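Local coordinates for Tol-Pal system protein TolB (PDB 7MX5) that probably takes part, as the periplasmic member of the Tol-Pal system, in outer membrane invagination during cell division and in keeping that membrane intact, at residues 126-131 and 356-361; 213-218 and 228-233; 70-75 and 87-92; 281-286 and 296-301. All blocks are in the same frame, centred on the assembly; numbering follows the deposited sequence.

Interaction 1 of 4, residues 126-131 and 356-361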
# COMPACT_ATOMS: atom_id res chain seq x y z
N THR A 126 -19.43 -0.23 -2.89
CA THR A 126 -18.73 -0.22 -4.16
C THR A 126 -18.53 -1.60 -4.77
O THR A 126 -18.23 -1.68 -5.97
CB THR A 126 -17.35 0.44 -4.01
OG1 THR A 126 -16.41 -0.52 -3.50
CG2 THR A 126 -17.42 1.62 -3.06
N GLY A 127 -18.68 -2.67 -4.00
CA GLY A 127 -18.36 -4.00 -4.49
C GLY A 127 -16.89 -4.31 -4.56
O GLY A 127 -16.51 -5.31 -5.17
N ILE A 128 -16.04 -3.47 -3.96
CA ILE A 128 -14.60 -3.64 -3.98
C ILE A 128 -14.14 -3.88 -2.55
O ILE A 128 -14.59 -3.18 -1.64
CB ILE A 128 -13.88 -2.41 -4.57
CG1 ILE A 128 -14.34 -2.17 -6.02
CG2 ILE A 128 -12.37 -2.58 -4.52
CD1 ILE A 128 -13.93 -0.83 -6.57
N PRO A 129 -13.27 -4.85 -2.30
CA PRO A 129 -12.79 -5.08 -0.93
C PRO A 129 -12.13 -3.84 -0.35
O PRO A 129 -11.29 -3.20 -1.00
CB PRO A 129 -11.79 -6.24 -1.08
CG PRO A 129 -12.09 -6.87 -2.39
CD PRO A 129 -12.82 -5.89 -3.24
N GLY A 130 -12.51 -3.50 0.88
CA GLY A 130 -11.90 -2.38 1.55
C GLY A 130 -10.45 -2.65 1.92
O GLY A 130 -10.02 -3.79 2.09
N ASP A 131 -9.68 -1.57 2.06
CA ASP A 131 -8.26 -1.67 2.37
C ASP A 131 -7.88 -0.87 3.61
O ASP A 131 -6.70 -0.56 3.80
CB ASP A 131 -7.41 -1.24 1.17
CG ASP A 131 -6.99 -2.40 0.30
OD1 ASP A 131 -7.13 -3.56 0.75
OD2 ASP A 131 -6.53 -2.17 -0.83
N ASN A 356 -6.68 -3.66 -3.27
CA ASN A 356 -7.87 -3.49 -4.10
C ASN A 356 -7.59 -2.73 -5.39
O ASN A 356 -8.50 -2.58 -6.22
CB ASN A 356 -8.98 -2.79 -3.31
CG ASN A 356 -8.61 -1.39 -2.84
OD1 ASN A 356 -7.64 -0.79 -3.32
ND2 ASN A 356 -9.38 -0.86 -1.90
N GLY A 357 -6.37 -2.23 -5.58
CA GLY A 357 -6.03 -1.51 -6.79
C GLY A 357 -6.64 -0.14 -6.91
O GLY A 357 -6.51 0.49 -7.96
N GLN A 358 -7.32 0.35 -5.87
CA GLN A 358 -7.91 1.68 -5.89
C GLN A 358 -7.00 2.74 -5.30
O GLN A 358 -7.21 3.93 -5.56
CB GLN A 358 -9.24 1.68 -5.13
CG GLN A 358 -10.24 0.64 -5.61
CD GLN A 358 -10.40 0.65 -7.12
OE1 GLN A 358 -10.15 -0.35 -7.79
NE2 GLN A 358 -10.84 1.78 -7.66
N MET A 359 -5.99 2.35 -4.53
CA MET A 359 -5.06 3.27 -3.90
C MET A 359 -3.64 2.95 -4.35
O MET A 359 -3.36 1.88 -4.90
CB MET A 359 -5.15 3.19 -2.37
CG MET A 359 -6.41 3.79 -1.77
SD MET A 359 -6.49 5.58 -1.93
CE MET A 359 -8.13 5.90 -1.29
N VAL A 360 -2.74 3.90 -4.12
CA VAL A 360 -1.32 3.72 -4.40
C VAL A 360 -0.53 4.58 -3.43
O VAL A 360 -0.88 5.74 -3.16
CB VAL A 360 -0.98 4.07 -5.87
CG1 VAL A 360 -1.42 5.48 -6.21
CG2 VAL A 360 0.50 3.88 -6.14
N VAL A 361 0.54 4.01 -2.88
CA VAL A 361 1.40 4.71 -1.94
C VAL A 361 2.76 4.93 -2.60
O VAL A 361 3.23 4.12 -3.40
CB VAL A 361 1.55 3.94 -0.60
CG1 VAL A 361 2.27 2.62 -0.81
CG2 VAL A 361 2.26 4.79 0.44

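Interaction 2 of 4, residues 213-218 and 228-233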
# COMPACT_ATOMS: atom_id res chain seq x y z
N LYS A 213 29.17 -9.40 -2.84
CA LYS A 213 29.77 -8.09 -3.06
C LYS A 213 28.95 -7.24 -4.03
O LYS A 213 28.87 -6.02 -3.86
CB LYS A 213 31.20 -8.26 -3.58
CG LYS A 213 31.39 -9.51 -4.42
CD LYS A 213 32.83 -9.65 -4.90
CE LYS A 213 33.21 -11.11 -5.05
NZ LYS A 213 34.17 -11.33 -6.18
N GLY A 214 28.35 -7.85 -5.04
CA GLY A 214 27.63 -7.12 -6.05
C GLY A 214 26.14 -6.98 -5.85
O GLY A 214 25.45 -6.51 -6.76
N LEU A 215 25.63 -7.37 -4.69
CA LEU A 215 24.19 -7.34 -4.45
C LEU A 215 23.68 -5.90 -4.40
O LEU A 215 24.10 -5.12 -3.53
CB LEU A 215 23.86 -8.07 -3.15
CG LEU A 215 22.38 -8.15 -2.77
CD1 LEU A 215 21.60 -8.91 -3.83
CD2 LEU A 215 22.21 -8.81 -1.41
N ASN A 216 22.79 -5.55 -5.32
CA ASN A 216 22.11 -4.26 -5.28
C ASN A 216 20.85 -4.32 -4.44
O ASN A 216 20.55 -3.37 -3.70
CB ASN A 216 21.77 -3.80 -6.70
CG ASN A 216 22.98 -3.34 -7.48
OD1 ASN A 216 23.72 -4.16 -8.04
ND2 ASN A 216 23.20 -2.03 -7.53
N GLY A 217 20.10 -5.41 -4.53
CA GLY A 217 18.91 -5.58 -3.71
C GLY A 217 17.62 -5.65 -4.50
O GLY A 217 17.52 -6.41 -5.47
N ALA A 218 16.63 -4.86 -4.08
CA ALA A 218 15.30 -4.81 -4.69
C ALA A 218 14.68 -6.20 -4.78
O ALA A 218 14.50 -6.73 -5.88
CB ALA A 218 15.37 -4.17 -6.08
N MET A 228 12.28 -15.92 -5.85
CA MET A 228 12.49 -14.52 -5.53
C MET A 228 13.42 -13.90 -6.56
O MET A 228 14.44 -14.49 -6.93
CB MET A 228 13.09 -14.36 -4.12
CG MET A 228 13.65 -12.97 -3.85
SD MET A 228 14.70 -12.91 -2.38
CE MET A 228 16.32 -12.96 -3.14
N LEU A 229 13.06 -12.71 -7.03
CA LEU A 229 13.91 -11.93 -7.92
C LEU A 229 14.69 -10.89 -7.11
O LEU A 229 14.22 -10.41 -6.08
CB LEU A 229 13.09 -11.24 -9.00
CG LEU A 229 12.50 -12.11 -10.11
CD1 LEU A 229 11.36 -11.39 -10.79
CD2 LEU A 229 13.56 -12.52 -11.11
N PHE A 230 15.88 -10.56 -7.60
CA PHE A 230 16.69 -9.54 -6.96
C PHE A 230 17.68 -8.99 -7.97
O PHE A 230 17.99 -9.62 -8.99
CB PHE A 230 17.42 -10.09 -5.73
CG PHE A 230 18.39 -11.20 -6.03
CD1 PHE A 230 17.94 -12.50 -6.24
CD2 PHE A 230 19.75 -10.96 -6.07
CE1 PHE A 230 18.82 -13.52 -6.51
CE2 PHE A 230 20.64 -11.98 -6.34
CZ PHE A 230 20.18 -13.27 -6.56
N THR A 231 18.17 -7.79 -7.69
CA THR A 231 19.15 -7.11 -8.53
C THR A 231 20.54 -7.26 -7.92
O THR A 231 20.71 -7.16 -6.70
CB THR A 231 18.81 -5.63 -8.70
OG1 THR A 231 17.40 -5.48 -8.88
CG2 THR A 231 19.54 -5.05 -9.90
N ALA A 232 21.53 -7.49 -8.78
CA ALA A 232 22.90 -7.67 -8.33
C ALA A 232 23.84 -7.44 -9.51
O ALA A 232 23.52 -7.82 -10.64
CB ALA A 232 23.13 -9.06 -7.74
N SER A 233 24.98 -6.82 -9.24
CA SER A 233 26.00 -6.54 -10.24
C SER A 233 27.30 -7.17 -9.76
O SER A 233 28.08 -6.53 -9.07
CB SER A 233 26.17 -5.04 -10.46
OG SER A 233 26.08 -4.33 -9.24
O HOH W 1 14.77 -6.77 -8.37

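Interaction 3 of 4, residues 70-75 and 87-92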
# COMPACT_ATOMS: atom_id res chain seq x y z
N TYR A 70 -26.89 7.19 2.80
CA TYR A 70 -26.41 6.05 3.57
C TYR A 70 -26.27 6.43 5.04
O TYR A 70 -25.70 7.48 5.36
CB TYR A 70 -25.08 5.54 3.02
CG TYR A 70 -25.12 5.23 1.54
CD1 TYR A 70 -25.95 4.22 1.05
CD2 TYR A 70 -24.34 5.94 0.63
CE1 TYR A 70 -26.00 3.94 -0.30
CE2 TYR A 70 -24.39 5.66 -0.72
CZ TYR A 70 -25.21 4.65 -1.18
OH TYR A 70 -25.26 4.37 -2.53
N VAL A 71 -26.78 5.57 5.92
CA VAL A 71 -26.73 5.78 7.36
C VAL A 71 -26.17 4.52 8.02
O VAL A 71 -26.57 3.41 7.67
CB VAL A 71 -28.11 6.13 7.94
CG1 VAL A 71 -28.01 6.47 9.42
CG2 VAL A 71 -28.74 7.28 7.17
N VAL A 72 -25.26 4.71 8.97
CA VAL A 72 -24.62 3.61 9.69
C VAL A 72 -25.00 3.71 11.16
O VAL A 72 -24.87 4.79 11.76
CB VAL A 72 -23.09 3.63 9.51
CG1 VAL A 72 -22.45 2.54 10.35
CG2 VAL A 72 -22.73 3.48 8.05
N THR A 73 -25.45 2.60 11.73
CA THR A 73 -25.80 2.53 13.14
C THR A 73 -25.01 1.40 13.80
O THR A 73 -24.50 0.51 13.13
CB THR A 73 -27.30 2.30 13.34
OG1 THR A 73 -27.77 1.33 12.39
CG2 THR A 73 -28.06 3.60 13.12
N GLY A 74 -24.92 1.45 15.13
CA GLY A 74 -24.14 0.46 15.84
C GLY A 74 -24.49 0.39 17.31
O GLY A 74 -25.03 1.33 17.89
N GLN A 75 -24.16 -0.76 17.90
CA GLN A 75 -24.37 -1.02 19.32
C GLN A 75 -23.17 -1.79 19.85
O GLN A 75 -22.77 -2.80 19.25
CB GLN A 75 -25.66 -1.82 19.55
CG GLN A 75 -26.12 -1.85 21.00
CD GLN A 75 -27.60 -1.56 21.15
OE1 GLN A 75 -28.04 -0.43 20.94
NE2 GLN A 75 -28.37 -2.57 21.54
N TYR A 87 -23.35 -3.66 14.09
CA TYR A 87 -23.44 -2.49 13.23
C TYR A 87 -24.28 -2.82 12.00
O TYR A 87 -24.39 -3.97 11.58
CB TYR A 87 -22.05 -2.00 12.80
CG TYR A 87 -21.27 -2.97 11.95
CD1 TYR A 87 -20.50 -3.98 12.54
CD2 TYR A 87 -21.27 -2.88 10.57
CE1 TYR A 87 -19.78 -4.87 11.77
CE2 TYR A 87 -20.55 -3.77 9.79
CZ TYR A 87 -19.81 -4.76 10.40
OH TYR A 87 -19.09 -5.64 9.63
N GLN A 88 -24.87 -1.77 11.42
CA GLN A 88 -25.70 -1.90 10.24
C GLN A 88 -25.35 -0.80 9.24
O GLN A 88 -24.83 0.25 9.60
CB GLN A 88 -27.20 -1.82 10.58
CG GLN A 88 -27.69 -2.90 11.53
CD GLN A 88 -29.13 -2.70 11.94
OE1 GLN A 88 -29.55 -1.59 12.26
NE2 GLN A 88 -29.90 -3.79 11.93
N LEU A 89 -25.65 -1.07 7.97
CA LEU A 89 -25.52 -0.10 6.90
C LEU A 89 -26.86 -0.03 6.17
O LEU A 89 -27.31 -1.04 5.61
CB LEU A 89 -24.40 -0.48 5.93
CG LEU A 89 -24.22 0.41 4.70
CD1 LEU A 89 -24.12 1.88 5.09
CD2 LEU A 89 -23.01 -0.02 3.89
N TYR A 90 -27.49 1.14 6.18
CA TYR A 90 -28.84 1.31 5.66
C TYR A 90 -28.81 2.11 4.37
O TYR A 90 -28.32 3.25 4.35
CB TYR A 90 -29.73 1.99 6.69
CG TYR A 90 -31.20 1.93 6.35
CD1 TYR A 90 -31.94 0.78 6.58
CD2 TYR A 90 -31.85 3.03 5.80
CE1 TYR A 90 -33.28 0.71 6.26
CE2 TYR A 90 -33.20 2.97 5.48
CZ TYR A 90 -33.91 1.81 5.72
OH TYR A 90 -35.25 1.75 5.41
N ASP A 91 -29.34 1.53 3.30
CA ASP A 91 -29.57 2.25 2.06
C ASP A 91 -30.90 2.98 2.17
O ASP A 91 -31.95 2.36 2.35
CB ASP A 91 -29.58 1.27 0.88
CG ASP A 91 -29.59 1.97 -0.47
OD1 ASP A 91 -30.45 2.85 -0.70
OD2 ASP A 91 -28.72 1.65 -1.31
N VAL A 92 -30.86 4.31 2.06
CA VAL A 92 -32.06 5.11 2.30
C VAL A 92 -32.99 5.08 1.09
O VAL A 92 -34.20 4.93 1.23
CB VAL A 92 -31.67 6.55 2.69
CG1 VAL A 92 -32.78 7.53 2.34
CG2 VAL A 92 -31.33 6.62 4.17

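Interaction 4 of 4, residues 281-286 and 296-301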
# COMPACT_ATOMS: atom_id res chain seq x y z
N SER A 281 17.15 4.83 -23.23
CA SER A 281 16.37 5.57 -22.25
C SER A 281 15.70 4.58 -21.32
O SER A 281 15.33 3.48 -21.76
CB SER A 281 15.32 6.47 -22.92
OG SER A 281 14.29 5.69 -23.51
N PRO A 282 15.53 4.93 -20.05
CA PRO A 282 14.90 3.99 -19.10
C PRO A 282 13.45 3.73 -19.47
O PRO A 282 12.62 4.64 -19.49
CB PRO A 282 15.02 4.71 -17.75
CG PRO A 282 16.01 5.80 -17.95
CD PRO A 282 16.00 6.16 -19.40
N GLN A 283 13.14 2.46 -19.76
CA GLN A 283 11.79 2.03 -20.08
C GLN A 283 11.47 0.77 -19.28
O GLN A 283 12.36 0.12 -18.72
CB GLN A 283 11.62 1.75 -21.58
CG GLN A 283 11.83 2.96 -22.47
CD GLN A 283 10.87 4.10 -22.17
OE1 GLN A 283 9.78 3.88 -21.65
NE2 GLN A 283 11.27 5.32 -22.51
N ILE A 284 10.18 0.45 -19.21
CA ILE A 284 9.71 -0.72 -18.49
C ILE A 284 9.47 -1.84 -19.50
O ILE A 284 8.69 -1.68 -20.44
CB ILE A 284 8.43 -0.42 -17.70
CG1 ILE A 284 8.75 0.45 -16.48
CG2 ILE A 284 7.74 -1.70 -17.26
CD1 ILE A 284 7.53 0.93 -15.74
N TYR A 285 10.14 -2.97 -19.30
CA TYR A 285 10.04 -4.13 -20.16
C TYR A 285 9.41 -5.29 -19.40
O TYR A 285 9.32 -5.29 -18.17
CB TYR A 285 11.41 -4.52 -20.72
CG TYR A 285 11.98 -3.53 -21.70
CD1 TYR A 285 12.50 -2.31 -21.26
CD2 TYR A 285 12.02 -3.80 -23.06
CE1 TYR A 285 13.03 -1.40 -22.15
CE2 TYR A 285 12.54 -2.89 -23.96
CZ TYR A 285 13.05 -1.69 -23.50
OH TYR A 285 13.58 -0.78 -24.39
N ARG A 286 8.98 -6.30 -20.16
CA ARG A 286 8.34 -7.49 -19.60
C ARG A 286 9.10 -8.72 -20.07
O ARG A 286 9.19 -8.97 -21.28
CB ARG A 286 6.87 -7.57 -20.02
CG ARG A 286 6.15 -8.81 -19.51
CD ARG A 286 4.84 -9.03 -20.26
NE ARG A 286 4.14 -10.23 -19.80
CZ ARG A 286 4.24 -11.42 -20.37
NH1 ARG A 286 5.02 -11.62 -21.42
NH2 ARG A 286 3.55 -12.44 -19.87
N ARG A 296 8.85 -4.57 -24.63
CA ARG A 296 8.66 -3.24 -24.07
C ARG A 296 7.19 -2.99 -23.79
O ARG A 296 6.32 -3.29 -24.61
CB ARG A 296 9.20 -2.18 -25.02
CG ARG A 296 9.22 -0.78 -24.42
CD ARG A 296 10.00 0.19 -25.29
NE ARG A 296 9.66 1.58 -24.99
CZ ARG A 296 10.06 2.62 -25.70
NH1 ARG A 296 10.82 2.47 -26.77
NH2 ARG A 296 9.69 3.84 -25.33
N LEU A 297 6.91 -2.43 -22.61
CA LEU A 297 5.54 -2.12 -22.19
C LEU A 297 5.22 -0.64 -22.25
O LEU A 297 4.09 -0.28 -22.59
CB LEU A 297 5.30 -2.63 -20.77
CG LEU A 297 5.25 -4.15 -20.58
CD1 LEU A 297 5.08 -4.50 -19.11
CD2 LEU A 297 4.13 -4.75 -21.42
N THR A 298 6.17 0.23 -21.93
CA THR A 298 5.94 1.67 -21.88
C THR A 298 6.56 2.33 -23.11
O THR A 298 7.74 2.12 -23.40
CB THR A 298 6.54 2.27 -20.61
OG1 THR A 298 7.91 1.87 -20.48
CG2 THR A 298 5.76 1.79 -19.38
N PHE A 299 5.75 3.12 -23.81
CA PHE A 299 6.19 3.80 -25.02
C PHE A 299 6.06 5.32 -24.95
O PHE A 299 6.62 6.01 -25.81
CB PHE A 299 5.42 3.30 -26.24
CG PHE A 299 5.56 1.82 -26.48
CD1 PHE A 299 6.65 1.33 -27.19
CD2 PHE A 299 4.62 0.93 -26.01
CE1 PHE A 299 6.79 -0.03 -27.41
CE2 PHE A 299 4.75 -0.43 -26.23
CZ PHE A 299 5.84 -0.91 -26.93
N LYS A 300 5.35 5.85 -23.96
CA LYS A 300 5.15 7.29 -23.84
C LYS A 300 6.27 7.91 -23.03
O LYS A 300 6.62 7.41 -21.95
CB LYS A 300 3.80 7.59 -23.19
CG LYS A 300 2.60 7.07 -23.97
CD LYS A 300 1.37 7.93 -23.72
CE LYS A 300 0.14 7.34 -24.41
NZ LYS A 300 -1.03 7.27 -23.49
N GLY A 301 6.84 9.00 -23.54
CA GLY A 301 7.84 9.75 -22.82
C GLY A 301 9.24 9.18 -22.97
O GLY A 301 9.48 8.15 -23.59

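Interaction 1 of 4, residues 126-131 and 356-361
Asn356 grips the chain at Pro129 and Asp131 with both its backbone and its side chain, an example of one asparagine satisfying several groups at once. Its ND2 donates to Pro129 O over 3.2 Å, nearly along the C=O axis and with the acceptor lying in the amide plane. Its backbone N reaches Asp131 OD2 at 2.9 Å, meeting the carboxylate on the syn side and 23° out of its plane. Chi1 of 62° sets CG between the backbone N and the carbonyl carbon, and OD1 then accepts from Gln358 N at 2.8 Å, closing an Asx turn, and also bonds with Ser354 OG. The other carboxylate oxygen, Asp131 OD1, has a long, weak ion pair with Lys400. Beside the polar cluster, Ile128 CG2 rests on Asn356 CB at 3.6 Å, the two side chains crossing at about a right angle, while Ile128 and Gln358 meet tip to tip. Two acceptors, Asp131 OD2 and Asn356 OD1, stand 3.1 Å apart without a bond; the backbone N-H of Asn356, donated to OD2, probably makes this close approach tolerable where the segment after helix 110-126 meets the propeller.

Interaction 2 of 4, residues 213-218 and 228-233
Leu215 pairs with Ala232 and Gly217 with Thr231 across antiparallel strands whose axes run 144° apart, and between the two pairs the register slips by one residue in a classic beta bulge, where Asn216 N, at 3.0 Å, and Gly217 N, at 2.9 Å, both donate to Thr231 O from the same face of its carbonyl plane, the second bond much the straighter at the hydrogen (165° against 132°).

Among the side chains, Asn216 OD1 takes the hydroxyl of Ser233, OG lying 2.7 Å away in the carbonyl plane and on a lone pair. Asn216 CB lies 4.0 Å from Thr231 CB. Thr231, whose backbone N donates back to Gly217 O at 2.7 Å, has its OG1 hydrogen-bonded to Thr261 O, which links the hairpin to the loop leading into the next sheet. A water, 3.0 Å from Thr231 OG1, donates to that oxygen and to Ala218 O, bridging the two strands. On the face occupied by Leu215 and Ala232, Leu215 CD1 is the touching branch. It comes obliquely onto the Phe230 ring, 3.6 Å from CD2, and sits 4.2 Å from Ala232 CB, the leucine and phenylalanine side chains crossing at about a right angle. Ile196 of strand 195-200, in the preceding sheet, packs against both Leu215 and Phe230. The whole is a bulged beta hairpin formed by the first two strands of a four-stranded antiparallel blade, the repeating unit of the TolB beta-propeller.

Interaction 3 of 4, residues 70-75 and 87-92
Tyr70 lies alongside Asp91 at one end of a regular antiparallel ladder, both side chains pointing the same way. Its CB approaches Leu89 CD1 at 4.3 Å, two residues before its pair Asp91 and on the same face. Chi1 of -54° sets CG anti to the carbonyl carbon; from there CD1 passes 4.2 Å from Tyr90 O, and CE1 comes 3.7 Å from Asp91 OD2, which lies at the ring edge and in its plane. Ring and carboxylate planes are nearly perpendicular, 88° apart. The carboxylate has a firmer partner in Lys94 N, which bonds to OD1, while Leu125 of helix 110-126 packs on the tyrosine. Further along the same face, Val72 CG2 meets Leu89 CD1 at 3.6 Å. On the other face Val71 CG2 touches Val92 CG2 at 4.0 Å, near Trp63 of helix 60-65, and Gln88 is held by Asn56 and Asn100 through NE2. Paired backbone bonds tie Val71 to Tyr90 and Thr73 to Gln88, Tyr90 N reaching Val71 O at 2.9 Å. The arrangement is that of a beta hairpin in the mixed sheet of the TolB amino-terminal domain, with helices 110-126 and 60-65 packed on its two faces.

Interaction 4 of 4, residues 281-286 and 296-301
Thr298 OG1 bridges Gln283 and Ile284, donating to Gln283 OE1 at 3.0 Å in the plane of that carbonyl and accepting from Ile284 N at 3.0 Å. This use of a threonine hydroxyl as both donor and acceptor occurs at the outer edge of a four-stranded beta-propeller blade, where strand 283-288 pairs with the short outermost strand 294-296. Thr298 OG1 stands between its backbone N and carbonyl carbon (chi1 52°), facing both partners. Gln283 OE1 accepts a further bond from Asn304, at the start of the next blade, and NE2 of the same amide donates to Ser281 OG. A backbone bond from Leu297 N to Ile284 O, 2.9 Å, carries the pairing one residue past the end of the edge strand.

Arg296 is anchored by its own turn: NE donates to Thr298 O at 2.6 Å, nearly in the guanidinium plane. One face of the guanidinium is covered toward its rim by Gln283 CG, 3.3 Å above the plane, and the opposite face by Phe299 CD1. The planes of the Gln283 amide and the guanidinium are 31° apart.

The packing spreads outward from here. Leu297 CD1 lies against Arg286 CB at 3.7 Å, and Ile284 and Leu297 both face strand 315-320 of the adjoining blade. Tyr285, which also has a cation-pi contact with Arg278, receives the aliphatic part of Arg296 in a CH-pi contact, with CG standing 4.2 Å from the ring centroid and 20° off its normal.

In the fold
From the N terminus, interaction 3 comes first, closing a short hairpin in the amino-terminal domain before interaction 1 opens at the end of helix 110-126. Interaction 1 then closes a very long loop, 225 residues apart at its nearest ends, bringing the segment after that helix against the propeller. Interactions 2 and 4 are nested within this loop, one after the other: interaction 2 lies within a blade, interaction 4 joins a blade strand to the edge strand and the loop leaving it; their centres lie about 21 Å apart. No contacts cross. Interactions 2 and 3 lie on opposite sides of the chain's centre, about 51 Å between centres, with interaction 1 between the two domains, its nearest atoms about 7 Å from interaction 3.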